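Local coordinates for Non-reducing end beta-L-arabinofuranosidase (Bacteroides thetaiotaomicron, PDB 5MQO), which is a family GH127 glycoside hydrolase of a gut bacterium, classed as a beta-L-arabinofuranosidase and linked to the breakdown of plant pectin, probably as an aceric acidase, at residues 65-70 with 101-106; 109-114 with 124-129; 451-454 with 458-461. All blocks are in the same frame, centred on the assembly; numbering follows the deposited sequence.

Contact 1: residues 65-70 with 101-106; sequences SMWNTW and GDMYKW
Two helices of the GH127 catalytic domain, an alpha/alpha barrel in this family, meet here through Met66, Trp67, Met103 and Trp106. The segments 65-69 and 102-106 run nearly antiparallel, with their axes at 157° and 11.5 Å apart at the closest. Large side chains span that distance.

The main element is an offset stack of two indoles. The six-membered rings of Trp67 and Trp106 have their centroids 4.7 Å apart, and their planes are tilted by 26°. Trp67 CE3 lies over one face of the Trp106 ring, toward its rim, and is 3.6 Å from Trp106 CH2. Trp67 CB lies beyond the rim of that ring, 3.8 Å from Trp106 CZ2. Trp106 has its CG anti to the backbone N (chi1 175°), which sends the indole across to helix 50-69.

Met66 approaches the five-membered part of the same indole at its edge. The chain turns at chi3, and the methyl CE ends 3.4 Å from Trp106 CD1 and 3.7 Å from Trp106 CB. Met103 adds a looser touch, with its SD 4.4 Å from Trp67 CZ3.

Trp106 NE1 donates a hydrogen bond to Leu63 O, one turn earlier on the facing helix. Leu125 of helix 120-136 also touches Trp106, and Pro460 touches Met66.

The contact between the segments is dispersive. The indole N-H of Trp106 is paired with a backbone carbonyl. That bond, the stack and the methyl at the edge together should limit rotation of the Trp106 ring.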
ATOM      1  N   SER A  65     -20.603   3.878  -7.604  1.00 73.51           N
ATOM      2  CA  SER A  65     -20.548   2.657  -8.425  1.00 72.92           C
ATOM      3  C   SER A  65     -20.545   1.345  -7.631  1.00 74.48           C
ATOM      4  O   SER A  65     -21.139   0.357  -8.085  1.00 76.86           O
ATOM      5  CB  SER A  65     -19.326   2.688  -9.334  1.00 70.52           C
ATOM      6  OG  SER A  65     -19.263   1.512 -10.107  1.00 69.78           O
ATOM      7  N   MET A  66     -19.886   1.341  -6.466  1.00 73.23           N
ATOM      8  CA  MET A  66     -19.817   0.160  -5.609  1.00 74.32           C
ATOM      9  C   MET A  66     -21.075  -0.064  -4.771  1.00 76.81           C
ATOM     10  O   MET A  66     -21.468  -1.196  -4.551  1.00 76.47           O
ATOM     11  CB  MET A  66     -18.598   0.218  -4.692  1.00 74.75           C
ATOM     12  CG  MET A  66     -18.266  -1.140  -4.091  1.00 75.27           C
ATOM     13  SD  MET A  66     -16.578  -1.220  -3.477  1.00 77.64           S
ATOM     14  CE  MET A  66     -16.796  -0.581  -1.816  1.00 74.14           C
ATOM     15  N   TRP A  67     -21.692   1.006  -4.291  1.00 80.75           N
ATOM     16  CA  TRP A  67     -22.996   0.922  -3.638  1.00 85.06           C
ATOM     17  C   TRP A  67     -24.084   0.444  -4.605  1.00 88.81           C
ATOM     18  O   TRP A  67     -25.052  -0.192  -4.189  1.00 89.69           O
ATOM     19  CB  TRP A  67     -23.373   2.289  -3.080  1.00 90.00           C
ATOM     20  CG  TRP A  67     -24.678   2.326  -2.373  1.00 95.46           C
ATOM     21  CD1 TRP A  67     -25.860   2.790  -2.865  1.00 97.53           C
ATOM     22  CD2 TRP A  67     -24.938   1.881  -1.041  1.00 98.94           C
ATOM     23  NE1 TRP A  67     -26.843   2.667  -1.921  1.00101.66           N
ATOM     24  CE2 TRP A  67     -26.304   2.113  -0.787  1.00101.56           C
ATOM     25  CE3 TRP A  67     -24.144   1.312  -0.029  1.00 98.97           C
ATOM     26  CZ2 TRP A  67     -26.904   1.799   0.444  1.00102.20           C
ATOM     27  CZ3 TRP A  67     -24.734   0.998   1.191  1.00 99.04           C
ATOM     28  CH2 TRP A  67     -26.107   1.247   1.417  1.00101.13           C
ATOM     29  N   ASN A  68     -23.924   0.750  -5.891  1.00 92.30           N
ATOM     30  CA  ASN A  68     -24.940   0.430  -6.886  1.00 95.52           C
ATOM     31  C   ASN A  68     -24.951  -1.034  -7.263  1.00 94.95           C
ATOM     32  O   ASN A  68     -26.026  -1.617  -7.347  1.00102.51           O
ATOM     33  CB  ASN A  68     -24.843   1.351  -8.109  1.00 99.31           C
ATOM     34  CG  ASN A  68     -25.476   2.720  -7.850  1.00103.37           C
ATOM     35  OD1 ASN A  68     -25.468   3.232  -6.714  1.00101.13           O
ATOM     36  ND2 ASN A  68     -26.043   3.314  -8.896  1.00105.11           N
ATOM     37  N   THR A  69     -23.786  -1.646  -7.463  1.00 94.35           N
ATOM     38  CA  THR A  69     -23.734  -3.119  -7.590  1.00 96.01           C
ATOM     39  C   THR A  69     -24.303  -3.743  -6.298  1.00 95.98           C
ATOM     40  O   THR A  69     -24.899  -4.828  -6.328  1.00 92.95           O
ATOM     41  CB  THR A  69     -22.311  -3.661  -7.901  1.00 96.24           C
ATOM     42  OG1 THR A  69     -21.347  -2.932  -7.148  1.00100.04           O
ATOM     43  CG2 THR A  69     -21.945  -3.507  -9.382  1.00 95.33           C
ATOM     44  N   TRP A  70     -24.129  -3.013  -5.187  1.00 95.44           N
ATOM     45  CA  TRP A  70     -24.743  -3.286  -3.868  1.00 95.23           C
ATOM     46  C   TRP A  70     -23.938  -4.367  -3.118  1.00 91.04           C
ATOM     47  O   TRP A  70     -22.710  -4.229  -2.920  1.00 81.02           O
ATOM     48  CB  TRP A  70     -26.257  -3.602  -3.966  1.00 92.85           C
ATOM     49  N   GLY A 101     -19.715  -6.676   6.047  1.00 72.47           N
ATOM     50  CA  GLY A 101     -18.262  -6.495   6.296  1.00 74.98           C
ATOM     51  C   GLY A 101     -17.558  -5.624   5.247  1.00 77.49           C
ATOM     52  O   GLY A 101     -16.761  -4.711   5.558  1.00 77.44           O
ATOM     53  N   ASP A 102     -17.834  -5.945   3.985  1.00 79.34           N
ATOM     54  CA  ASP A 102     -17.483  -5.099   2.840  1.00 77.82           C
ATOM     55  C   ASP A 102     -18.022  -3.683   3.016  1.00 76.53           C
ATOM     56  O   ASP A 102     -17.303  -2.720   2.803  1.00 73.60           O
ATOM     57  CB  ASP A 102     -18.041  -5.712   1.538  1.00 77.03           C
ATOM     58  CG  ASP A 102     -17.223  -6.903   1.041  1.00 78.23           C
ATOM     59  OD1 ASP A 102     -16.223  -7.285   1.710  1.00 76.04           O
ATOM     60  OD2 ASP A 102     -17.566  -7.430  -0.053  1.00 79.46           O
ATOM     61  N   MET A 103     -19.285  -3.592   3.422  1.00 77.60           N
ATOM     62  CA  MET A 103     -19.981  -2.326   3.619  1.00 79.76           C
ATOM     63  C   MET A 103     -19.368  -1.421   4.661  1.00 76.17           C
ATOM     64  O   MET A 103     -19.448  -0.209   4.531  1.00 72.42           O
ATOM     65  CB  MET A 103     -21.414  -2.584   4.046  1.00 85.96           C
ATOM     66  CG  MET A 103     -22.270  -3.199   2.957  1.00 92.45           C
ATOM     67  SD  MET A 103     -24.027  -2.854   3.188  1.00102.61           S
ATOM     68  CE  MET A 103     -24.265  -3.404   4.893  1.00 99.62           C
ATOM     69  N   TYR A 104     -18.815  -2.016   5.713  1.00 74.72           N
ATOM     70  CA  TYR A 104     -18.108  -1.263   6.752  1.00 72.80           C
ATOM     71  C   TYR A 104     -16.824  -0.670   6.217  1.00 69.66           C
ATOM     72  O   TYR A 104     -16.410   0.363   6.692  1.00 69.66           O
ATOM     73  CB  TYR A 104     -17.756  -2.148   7.960  1.00 72.02           C
ATOM     74  CG  TYR A 104     -18.937  -2.764   8.680  1.00 72.43           C
ATOM     75  CD1 TYR A 104     -20.024  -1.992   9.090  1.00 72.79           C
ATOM     76  CD2 TYR A 104     -18.957  -4.121   8.978  1.00 73.65           C
ATOM     77  CE1 TYR A 104     -21.098  -2.563   9.769  1.00 72.75           C
ATOM     78  CE2 TYR A 104     -20.027  -4.703   9.652  1.00 73.71           C
ATOM     79  CZ  TYR A 104     -21.094  -3.922  10.050  1.00 72.98           C
ATOM     80  OH  TYR A 104     -22.148  -4.514  10.713  1.00 72.39           O
ATOM     81  N   LYS A 105     -16.172  -1.356   5.278  1.00 69.97           N
ATOM     82  CA  LYS A 105     -14.980  -0.815   4.599  1.00 68.99           C
ATOM     83  C   LYS A 105     -15.374   0.309   3.671  1.00 66.81           C
ATOM     84  O   LYS A 105     -14.743   1.335   3.689  1.00 63.88           O
ATOM     85  CB  LYS A 105     -14.172  -1.905   3.858  1.00 70.23           C
ATOM     86  CG  LYS A 105     -13.324  -2.760   4.807  1.00 74.11           C
ATOM     87  CD  LYS A 105     -12.543  -3.862   4.116  1.00 76.32           C
ATOM     88  CE  LYS A 105     -13.414  -5.075   3.802  1.00 79.16           C
ATOM     89  NZ  LYS A 105     -12.645  -6.225   3.240  1.00 78.76           N
ATOM     90  N   TRP A 106     -16.421   0.097   2.873  1.00 68.42           N
ATOM     91  CA  TRP A 106     -16.988   1.120   1.987  1.00 68.58           C
ATOM     92  C   TRP A 106     -17.262   2.400   2.772  1.00 69.78           C
ATOM     93  O   TRP A 106     -16.784   3.484   2.421  1.00 68.93           O
ATOM     94  CB  TRP A 106     -18.286   0.600   1.333  1.00 69.29           C
ATOM     95  CG  TRP A 106     -19.048   1.627   0.476  1.00 71.71           C
ATOM     96  CD1 TRP A 106     -18.803   1.953  -0.826  1.00 71.88           C
ATOM     97  CD2 TRP A 106     -20.169   2.432   0.872  1.00 73.09           C
ATOM     98  NE1 TRP A 106     -19.681   2.903  -1.261  1.00 72.42           N
ATOM     99  CE2 TRP A 106     -20.534   3.222  -0.245  1.00 72.77           C
ATOM    100  CE3 TRP A 106     -20.894   2.575   2.065  1.00 75.33           C
ATOM    101  CZ2 TRP A 106     -21.601   4.141  -0.215  1.00 74.27           C
ATOM    102  CZ3 TRP A 106     -21.965   3.494   2.099  1.00 75.99           C
ATOM    103  CH2 TRP A 106     -22.299   4.267   0.960  1.00 75.43           C
TER

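Contact 2: residues 109-114 with 124-129; sequences GVASVY and KLMDNF
Met126 reaches across from helix 120-136 and lays its methyl over one face of the Tyr114 ring. The CE carbon is 4.1 Å from the ring centroid and 29° off the ring normal, which makes a CH-pi contact. It sits toward the root of the ring, 3.7 Å from Tyr114 CG and 3.8 Å from Tyr114 CB. The phenol oxygen therefore lies at the far end of the ring from this methyl.

The rest of the Met126 side chain lies against helix 102-117. Its SD is 3.5 Å from Ala111 CA and 3.7 Å from Ala111 CB, so the sulfur rests on the small residue and its backbone. Val110 meets the middle of the chain, with its CG1 3.7 Å from Met126 CG. The bend at the last torsion of Met126 (chi3 -72°) turns CE away from the line of the chain and toward the tyrosine.

Ala111 and Met126 are also the closest pair of the two backbones. The segments run roughly antiparallel, at 150°, with axes 10.6 Å apart. They belong to consecutive helices joined by a short turn, an alpha-alpha hairpin. Helix 192-208 lies on a further side, where Val203 touches Ala111 and His204 touches Met126. From helix 50-69, Leu63 reaches Val110.

A single thioether side chain thus touches Val110, Ala111 and Tyr114. The contact is wholly apolar and rests on dispersion, with a weak CH-pi contribution from the Tyr114 face.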
ATOM      1  N   GLY A 109     -14.422   4.272   3.999  1.00 62.78           N
ATOM      2  CA  GLY A 109     -14.070   5.066   2.840  1.00 64.19           C
ATOM      3  C   GLY A 109     -14.912   6.330   2.669  1.00 64.98           C
ATOM      4  O   GLY A 109     -14.350   7.392   2.418  1.00 65.55           O
ATOM      5  N   VAL A 110     -16.238   6.226   2.801  1.00 62.92           N
ATOM      6  CA  VAL A 110     -17.104   7.403   2.699  1.00 64.37           C
ATOM      7  C   VAL A 110     -16.703   8.447   3.766  1.00 66.73           C
ATOM      8  O   VAL A 110     -16.554   9.626   3.445  1.00 70.80           O
ATOM      9  CB  VAL A 110     -18.618   7.055   2.822  1.00 64.93           C
ATOM     10  CG1 VAL A 110     -19.465   8.306   2.937  1.00 65.20           C
ATOM     11  CG2 VAL A 110     -19.124   6.247   1.628  1.00 64.75           C
ATOM     12  N   ALA A 111     -16.519   8.013   5.014  1.00 64.75           N
ATOM     13  CA  ALA A 111     -16.092   8.899   6.104  1.00 63.62           C
ATOM     14  C   ALA A 111     -14.750   9.537   5.875  1.00 62.71           C
ATOM     15  O   ALA A 111     -14.493  10.616   6.381  1.00 65.66           O
ATOM     16  CB  ALA A 111     -16.036   8.133   7.417  1.00 64.60           C
ATOM     17  N   SER A 112     -13.875   8.833   5.174  1.00 60.99           N
ATOM     18  CA  SER A 112     -12.508   9.269   4.978  1.00 58.86           C
ATOM     19  C   SER A 112     -12.447  10.390   3.966  1.00 59.08           C
ATOM     20  O   SER A 112     -11.681  11.353   4.112  1.00 57.12           O
ATOM     21  CB  SER A 112     -11.671   8.072   4.513  1.00 58.33           C
ATOM     22  OG  SER A 112     -11.618   7.078   5.529  1.00 57.58           O
ATOM     23  N   VAL A 113     -13.240  10.202   2.914  1.00 61.78           N
ATOM     24  CA  VAL A 113     -13.525  11.195   1.881  1.00 62.56           C
ATOM     25  C   VAL A 113     -14.216  12.425   2.458  1.00 63.72           C
ATOM     26  O   VAL A 113     -13.824  13.549   2.171  1.00 64.75           O
ATOM     27  CB  VAL A 113     -14.418  10.559   0.794  1.00 64.84           C
ATOM     28  CG1 VAL A 113     -15.075  11.604  -0.108  1.00 67.46           C
ATOM     29  CG2 VAL A 113     -13.604   9.564  -0.029  1.00 65.69           C
ATOM     30  N   TYR A 114     -15.261  12.201   3.250  1.00 64.78           N
ATOM     31  CA  TYR A 114     -15.949  13.269   3.970  1.00 65.17           C
ATOM     32  C   TYR A 114     -15.006  14.121   4.805  1.00 65.70           C
ATOM     33  O   TYR A 114     -15.129  15.335   4.810  1.00 72.42           O
ATOM     34  CB  TYR A 114     -17.063  12.702   4.855  1.00 66.87           C
ATOM     35  CG  TYR A 114     -17.794  13.738   5.665  1.00 67.82           C
ATOM     36  CD1 TYR A 114     -18.876  14.443   5.131  1.00 70.03           C
ATOM     37  CD2 TYR A 114     -17.389  14.034   6.958  1.00 68.03           C
ATOM     38  CE1 TYR A 114     -19.526  15.417   5.875  1.00 72.39           C
ATOM     39  CE2 TYR A 114     -18.031  14.995   7.710  1.00 69.89           C
ATOM     40  CZ  TYR A 114     -19.101  15.681   7.179  1.00 71.94           C
ATOM     41  OH  TYR A 114     -19.735  16.617   7.963  1.00 72.74           O
ATOM     42  N   LYS A 124     -25.244  12.661   5.689  1.00 91.33           N
ATOM     43  CA  LYS A 124     -26.597  12.094   5.785  1.00 97.19           C
ATOM     44  C   LYS A 124     -26.649  10.618   5.370  1.00 95.09           C
ATOM     45  O   LYS A 124     -27.201   9.771   6.097  1.00 96.58           O
ATOM     46  CB  LYS A 124     -27.580  12.946   4.968  1.00103.94           C
ATOM     47  CG  LYS A 124     -27.777  14.322   5.602  1.00111.60           C
ATOM     48  CD  LYS A 124     -28.153  15.435   4.627  1.00114.85           C
ATOM     49  CE  LYS A 124     -27.933  16.805   5.273  1.00117.55           C
ATOM     50  NZ  LYS A 124     -28.812  17.885   4.736  1.00119.30           N
ATOM     51  N   LEU A 125     -26.067  10.321   4.211  1.00 90.23           N
ATOM     52  CA  LEU A 125     -25.849   8.943   3.761  1.00 87.44           C
ATOM     53  C   LEU A 125     -25.131   8.068   4.806  1.00 85.67           C
ATOM     54  O   LEU A 125     -25.386   6.866   4.893  1.00 85.81           O
ATOM     55  CB  LEU A 125     -25.058   8.960   2.459  1.00 87.73           C
ATOM     56  CG  LEU A 125     -24.513   7.653   1.887  1.00 88.44           C
ATOM     57  CD1 LEU A 125     -25.599   6.614   1.639  1.00 88.52           C
ATOM     58  CD2 LEU A 125     -23.770   7.980   0.596  1.00 89.15           C
ATOM     59  N   MET A 126     -24.239   8.668   5.592  1.00 82.66           N
ATOM     60  CA  MET A 126     -23.607   7.960   6.717  1.00 82.32           C
ATOM     61  C   MET A 126     -24.569   7.728   7.892  1.00 81.71           C
ATOM     62  O   MET A 126     -24.709   6.599   8.381  1.00 76.30           O
ATOM     63  CB  MET A 126     -22.329   8.690   7.171  1.00 81.40           C
ATOM     64  CG  MET A 126     -21.185   8.513   6.169  1.00 80.10           C
ATOM     65  SD  MET A 126     -19.548   8.999   6.722  1.00 77.34           S
ATOM     66  CE  MET A 126     -19.693  10.787   6.739  1.00 78.84           C
ATOM     67  N   ASP A 127     -25.234   8.799   8.325  1.00 84.11           N
ATOM     68  CA  ASP A 127     -26.246   8.725   9.390  1.00 83.80           C
ATOM     69  C   ASP A 127     -27.330   7.694   9.129  1.00 84.13           C
ATOM     70  O   ASP A 127     -27.831   7.091  10.079  1.00 83.62           O
ATOM     71  CB  ASP A 127     -26.912  10.086   9.617  1.00 85.45           C
ATOM     72  CG  ASP A 127     -26.063  11.037  10.451  1.00 85.20           C
ATOM     73  OD1 ASP A 127     -25.033  10.629  11.050  1.00 87.91           O
ATOM     74  OD2 ASP A 127     -26.458  12.211  10.523  1.00 81.44           O
ATOM     75  N   ASN A 128     -27.690   7.495   7.863  1.00 84.70           N
ATOM     76  CA  ASN A 128     -28.605   6.400   7.500  1.00 87.96           C
ATOM     77  C   ASN A 128     -27.972   5.008   7.589  1.00 86.68           C
ATOM     78  O   ASN A 128     -28.607   4.068   8.053  1.00 89.10           O
ATOM     79  CB  ASN A 128     -29.233   6.619   6.118  1.00 89.03           C
ATOM     80  CG  ASN A 128     -30.404   7.578   6.174  1.00 91.28           C
ATOM     81  OD1 ASN A 128     -31.279   7.443   7.042  1.00 92.88           O
ATOM     82  ND2 ASN A 128     -30.427   8.561   5.269  1.00 89.02           N
ATOM     83  N   PHE A 129     -26.734   4.867   7.136  1.00 86.78           N
ATOM     84  CA  PHE A 129     -26.039   3.586   7.254  1.00 84.24           C
ATOM     85  C   PHE A 129     -25.910   3.190   8.723  1.00 81.56           C
ATOM     86  O   PHE A 129     -26.224   2.063   9.104  1.00 79.77           O
ATOM     87  CB  PHE A 129     -24.657   3.656   6.604  1.00 83.30           C
ATOM     88  CG  PHE A 129     -23.930   2.350   6.624  1.00 82.62           C
ATOM     89  CD1 PHE A 129     -24.202   1.381   5.667  1.00 82.03           C
ATOM     90  CD2 PHE A 129     -22.994   2.071   7.612  1.00 80.05           C
ATOM     91  CE1 PHE A 129     -23.543   0.159   5.689  1.00 80.08           C
ATOM     92  CE2 PHE A 129     -22.338   0.852   7.637  1.00 79.29           C
ATOM     93  CZ  PHE A 129     -22.614  -0.106   6.678  1.00 78.38           C
TER

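Contact 3: residues 451-454 with 458-461; sequences EYIS and CPPN
Apolar contacts carry this pairing, and Ile453 makes them with two of its branches. CG1 lies 4.0 Å from Pro459 CB. CG2 lies 3.9 Å from Pro460 CD and 4.0 Å from Pro460 CG. With chi1 at -67°, CG1 stands beside the backbone N and CG2 anti to it, which points the two branches at different prolines. CG1 passes alongside Pro459 CB, while CG2 lies across the CD-CG edge of Pro460. The distances are those of ordinary van der Waals packing, and only 120 Å² is buried between the segments.

Both proline rings belong to the N-terminal part of helix 458-466, where residues without an N-H fit well. Segment 451-454 is part of the loop leading into that helix, and the chain turns back so that Ile453 lies on the helix it precedes. On another side, Ile453 also touches Thr69 of helix 50-69, and Tyr427 touches Pro459.

A covalent tie sits beside the prolines. Cys458 is joined by a disulfide to Cys383, which lies on helix 382-399.

A polar bond holds Asn461, the residue that follows the prolines. Its ND2 is hydrogen-bonded to the hydroxyl of Tyr302, on helix 297-314.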
ATOM      1  N   GLU A 451     -15.831  -5.160 -12.897  1.00 89.96           N
ATOM      2  CA  GLU A 451     -16.628  -4.326 -11.986  1.00 97.79           C
ATOM      3  C   GLU A 451     -17.401  -5.156 -10.982  1.00105.44           C
ATOM      4  O   GLU A 451     -18.335  -4.655 -10.366  1.00116.52           O
ATOM      5  CB  GLU A 451     -17.524  -3.313 -12.740  1.00101.16           C
ATOM      6  CG  GLU A 451     -18.410  -3.795 -13.891  1.00104.98           C
ATOM      7  CD  GLU A 451     -19.110  -2.631 -14.628  1.00108.21           C
ATOM      8  OE1 GLU A 451     -20.353  -2.673 -14.756  1.00108.59           O
ATOM      9  OE2 GLU A 451     -18.439  -1.662 -15.081  1.00102.92           O
ATOM     10  N   TYR A 452     -16.936  -6.390 -10.747  1.00115.35           N
ATOM     11  CA  TYR A 452     -17.681  -7.429 -10.035  1.00124.65           C
ATOM     12  C   TYR A 452     -17.011  -7.604  -8.686  1.00124.20           C
ATOM     13  O   TYR A 452     -16.063  -8.379  -8.523  1.00122.02           O
ATOM     14  CB  TYR A 452     -17.740  -8.744 -10.834  1.00131.44           C
ATOM     15  CG  TYR A 452     -18.732  -8.691 -11.995  1.00140.87           C
ATOM     16  CD1 TYR A 452     -19.866  -9.517 -12.023  1.00143.74           C
ATOM     17  CD2 TYR A 452     -18.554  -7.780 -13.057  1.00144.81           C
ATOM     18  CE1 TYR A 452     -20.777  -9.451 -13.076  1.00146.94           C
ATOM     19  CE2 TYR A 452     -19.459  -7.706 -14.111  1.00144.64           C
ATOM     20  CZ  TYR A 452     -20.566  -8.543 -14.118  1.00147.85           C
ATOM     21  OH  TYR A 452     -21.458  -8.478 -15.163  1.00146.11           O
ATOM     22  N   ILE A 453     -17.518  -6.829  -7.734  1.00124.45           N
ATOM     23  CA  ILE A 453     -17.047  -6.829  -6.361  1.00123.34           C
ATOM     24  C   ILE A 453     -17.535  -8.165  -5.802  1.00127.23           C
ATOM     25  O   ILE A 453     -16.710  -9.003  -5.437  1.00126.80           O
ATOM     26  CB  ILE A 453     -17.578  -5.590  -5.564  1.00117.29           C
ATOM     27  CG1 ILE A 453     -16.955  -4.297  -6.123  1.00114.17           C
ATOM     28  CG2 ILE A 453     -17.327  -5.719  -4.055  1.00112.67           C
ATOM     29  CD1 ILE A 453     -17.596  -3.749  -7.387  1.00113.17           C
ATOM     30  N   SER A 454     -18.866  -8.352  -5.809  1.00130.41           N
ATOM     31  CA  SER A 454     -19.577  -9.590  -5.421  1.00129.78           C
ATOM     32  C   SER A 454     -18.719 -10.704  -4.778  1.00134.19           C
ATOM     33  O   SER A 454     -18.818 -10.933  -3.569  1.00127.85           O
ATOM     34  CB  SER A 454     -20.345 -10.148  -6.637  1.00127.53           C
ATOM     35  OG  SER A 454     -21.227  -9.189  -7.184  1.00120.66           O
ATOM     36  N   CYS A 458     -11.692  -8.024  -1.500  1.00 91.04           N
ATOM     37  CA  CYS A 458     -10.578  -7.090  -1.636  1.00 88.20           C
ATOM     38  C   CYS A 458     -10.921  -5.675  -2.218  1.00 83.56           C
ATOM     39  O   CYS A 458     -10.378  -4.679  -1.710  1.00 85.32           O
ATOM     40  CB  CYS A 458      -9.433  -7.766  -2.424  1.00 90.63           C
ATOM     41  SG  CYS A 458      -7.746  -7.149  -2.117  1.00 94.96           S
ATOM     42  N   PRO A 459     -11.811  -5.565  -3.253  1.00 75.39           N
ATOM     43  CA  PRO A 459     -12.071  -4.236  -3.849  1.00 71.97           C
ATOM     44  C   PRO A 459     -12.531  -3.159  -2.849  1.00 67.68           C
ATOM     45  O   PRO A 459     -12.041  -2.032  -2.920  1.00 65.07           O
ATOM     46  CB  PRO A 459     -13.124  -4.510  -4.943  1.00 70.06           C
ATOM     47  CG  PRO A 459     -12.977  -5.944  -5.249  1.00 72.70           C
ATOM     48  CD  PRO A 459     -12.575  -6.604  -3.958  1.00 74.99           C
ATOM     49  N   PRO A 460     -13.420  -3.505  -1.905  1.00 63.95           N
ATOM     50  CA  PRO A 460     -13.707  -2.541  -0.851  1.00 63.64           C
ATOM     51  C   PRO A 460     -12.474  -2.056  -0.080  1.00 61.11           C
ATOM     52  O   PRO A 460     -12.337  -0.863   0.177  1.00 57.23           O
ATOM     53  CB  PRO A 460     -14.659  -3.309   0.058  1.00 65.10           C
ATOM     54  CG  PRO A 460     -15.371  -4.230  -0.871  1.00 65.71           C
ATOM     55  CD  PRO A 460     -14.311  -4.675  -1.822  1.00 65.56           C
ATOM     56  N   ASN A 461     -11.579  -2.972   0.254  1.00 61.92           N
ATOM     57  CA  ASN A 461     -10.346  -2.596   0.920  1.00 61.95           C
ATOM     58  C   ASN A 461      -9.493  -1.755  -0.039  1.00 61.69           C
ATOM     59  O   ASN A 461      -8.886  -0.743   0.372  1.00 65.44           O
ATOM     60  CB  ASN A 461      -9.605  -3.849   1.456  1.00 62.98           C
ATOM     61  CG  ASN A 461      -8.349  -3.507   2.259  1.00 63.35           C
ATOM     62  OD1 ASN A 461      -8.146  -2.369   2.658  1.00 68.50           O
ATOM     63  ND2 ASN A 461      -7.489  -4.491   2.473  1.00 64.53           N
TER

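How the contacts relate
From the N terminus, the chain first passes along helix 50-69. Contact 1 brings its end against the start of helix 102-117 and closes over residues 71-100, which are not modelled. Further along helix 102-117, contact 2 closes the short turn to helix 120-136. Contact 3 comes much later and closes a three-residue link into helix 458-466. The three lie in series, and none nests in or crosses another. Contact 1 sits between the others in space: Phe129 and Leu125 of contact 2 touch its second segment, while contact 3 abuts it through Pro460 against Asp102. Contacts 2 and 3 do not touch. All three belong to the catalytic domain.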